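L-lysine 6-oxidase (Marinomonas mediterranea, PDB 3WEU) oxidises the epsilon-amino group of L-lysine with a cysteine tryptophylquinone cofactor, releasing hydrogen peroxide that kills Gram-positive and Gram-negative bacteria. Local coordinates at residues A[315-320]-A[377-382]. Numbering follows the deposited sequence.
Sequences VQSMSG and MPMNSG
A 3-10 segment beginning at Gln316, carrying Ser317 and Met318, packs on the loop Met377-Pro378-Met379, whose proline follows a cis peptide bond and which runs into strand 381-382. Met318 lies at the centre of this buried contact, touching Met377, Pro378 and Met379. Met318 CG, anti to the carbonyl carbon (chi1 -61°), lies against Met377 SD, and Met318 SD beyond it reaches Met379 N. The side chains of Met318 and Met377 run across each other at a slant: Met377 SD lies 3.4 Å from Met318 CG and 3.5 Å from Met318 SD. A bend at chi3 (-68°) brings Met377 CE back to 3.6 Å from Met318 SD. Met379 N donates a weak, fairly straight hydrogen bond to Met318 SD (3.5 Å, N-H...S 159°). Met379 CB sits 4.3 Å from Met318 CG and 4.2 Å from Ser317 OG, while the end of the side chain turns from the 3-10 segment; Met379 also touches Tyr576 and Ser578 of strand 575-579. Ile306 of helix 295-308 packs on both Met318 and Met377. Farther along the loop, Asn380 ND2 donates hydrogen bonds to Ser381 O (3.0 Å) and Trp580 O, and Ser381 pairs through its backbone with Tyr579, placing this segment beside the residues that lead into Trp581, the tryptophylquinone of the cofactor. The contact itself is thus mainly packing of sulfur, methylene and methyl groups, with Met318 SD as a soft, weak acceptor for a buried backbone N-H.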
loop_
_atom_site.group_PDB
_atom_site.type_symbol
_atom_site.label_atom_id
_atom_site.label_comp_id
_atom_site.label_asym_id
_atom_site.label_seq_id
_atom_site.Cartn_x
_atom_site.Cartn_y
_atom_site.Cartn_z
ATOM N N VAL A 315 -36.550 0.211 2.440
ATOM C CA VAL A 315 -37.189 -1.057 2.231
ATOM C C VAL A 315 -38.688 -0.852 2.056
ATOM O O VAL A 315 -39.534 -1.541 2.655
ATOM C CB VAL A 315 -36.906 -1.989 3.427
ATOM C CG1 VAL A 315 -35.465 -2.457 3.346
ATOM C CG2 VAL A 315 -37.308 -1.275 4.763
ATOM N N GLN A 316 -39.038 0.057 1.155
ATOM C CA GLN A 316 -40.421 0.422 0.910
ATOM C C GLN A 316 -41.238 -0.777 0.421
ATOM O O GLN A 316 -42.421 -0.868 0.682
ATOM C CB GLN A 316 -40.462 1.548 -0.124
ATOM C CG GLN A 316 -39.897 2.858 0.353
ATOM C CD GLN A 316 -38.381 2.971 0.334
ATOM O OE1 GLN A 316 -37.617 2.043 -0.010
ATOM N NE2 GLN A 316 -37.922 4.108 0.826
ATOM N N SER A 317 -40.603 -1.714 -0.252
ATOM C CA SER A 317 -41.330 -2.916 -0.673
ATOM C C SER A 317 -41.923 -3.701 0.459
ATOM O O SER A 317 -42.850 -4.466 0.226
ATOM C CB SER A 317 -40.425 -3.809 -1.523
ATOM O OG SER A 317 -39.530 -4.589 -0.789
ATOM N N MET A 318 -41.459 -3.477 1.695
ATOM C CA MET A 318 -42.021 -4.096 2.886
ATOM C C MET A 318 -43.232 -3.388 3.444
ATOM O O MET A 318 -43.910 -3.917 4.336
ATOM C CB MET A 318 -40.976 -4.255 4.008
ATOM C CG MET A 318 -39.812 -5.148 3.539
ATOM S SD MET A 318 -38.979 -6.099 4.795
ATOM C CE MET A 318 -37.944 -4.916 5.587
ATOM N N SER A 319 -43.571 -2.257 2.830
ATOM C CA SER A 319 -44.666 -1.435 3.364
ATOM C C SER A 319 -45.991 -2.127 3.341
ATOM O O SER A 319 -46.812 -1.934 4.239
ATOM C CB SER A 319 -44.687 -0.055 2.695
ATOM O OG SER A 319 -45.050 -0.266 1.377
ATOM N N GLY A 320 -46.252 -2.939 2.339
ATOM C CA GLY A 320 -47.516 -3.682 2.297
ATOM C C GLY A 320 -47.723 -4.651 3.444
ATOM O O GLY A 320 -48.828 -5.133 3.614
ATOM N N MET A 377 -40.287 -11.826 1.450
ATOM C CA MET A 377 -40.151 -11.275 2.769
ATOM C C MET A 377 -39.442 -12.212 3.738
ATOM O O MET A 377 -39.611 -13.439 3.665
ATOM C CB MET A 377 -41.538 -10.952 3.345
ATOM C CG MET A 377 -42.128 -9.716 2.657
ATOM S SD MET A 377 -41.335 -8.208 3.236
ATOM C CE MET A 377 -41.912 -8.164 4.903
ATOM N N PRO A 378 -38.718 -11.639 4.702
ATOM C CA PRO A 378 -38.378 -10.227 4.795
ATOM C C PRO A 378 -37.339 -9.938 3.675
ATOM O O PRO A 378 -36.559 -10.834 3.304
ATOM C CB PRO A 378 -37.762 -10.105 6.182
ATOM C CG PRO A 378 -37.461 -11.472 6.608
ATOM C CD PRO A 378 -38.148 -12.443 5.762
ATOM N N MET A 379 -37.360 -8.729 3.152
ATOM C CA MET A 379 -36.415 -8.353 2.091
ATOM C C MET A 379 -35.086 -7.828 2.661
ATOM O O MET A 379 -34.989 -6.664 3.128
ATOM C CB MET A 379 -37.033 -7.362 1.161
ATOM C CG MET A 379 -36.141 -7.023 -0.050
ATOM S SD MET A 379 -35.608 -8.480 -0.996
ATOM C CE MET A 379 -33.819 -8.169 -0.898
ATOM N N ASN A 380 -34.062 -8.683 2.569
ATOM C CA ASN A 380 -32.774 -8.516 3.241
ATOM C C ASN A 380 -31.897 -9.658 2.740
ATOM O O ASN A 380 -32.385 -10.693 2.191
ATOM C CB ASN A 380 -32.939 -8.617 4.744
ATOM C CG ASN A 380 -31.803 -7.991 5.551
ATOM O OD1 ASN A 380 -31.854 -6.800 5.896
ATOM N ND2 ASN A 380 -30.801 -8.839 5.963
ATOM N N SER A 381 -30.590 -9.458 2.859
ATOM C CA SER A 381 -29.654 -10.556 2.623
ATOM C C SER A 381 -29.897 -11.713 3.552
ATOM O O SER A 381 -30.356 -11.536 4.711
ATOM C CB SER A 381 -28.252 -10.093 2.847
ATOM O OG SER A 381 -27.359 -11.108 2.496
ATOM N N GLY A 382 -29.600 -12.904 3.030
ATOM C CA GLY A 382 -29.492 -14.071 3.834
ATOM C C GLY A 382 -28.078 -14.291 4.352
ATOM O O GLY A 382 -27.263 -13.373 4.304
#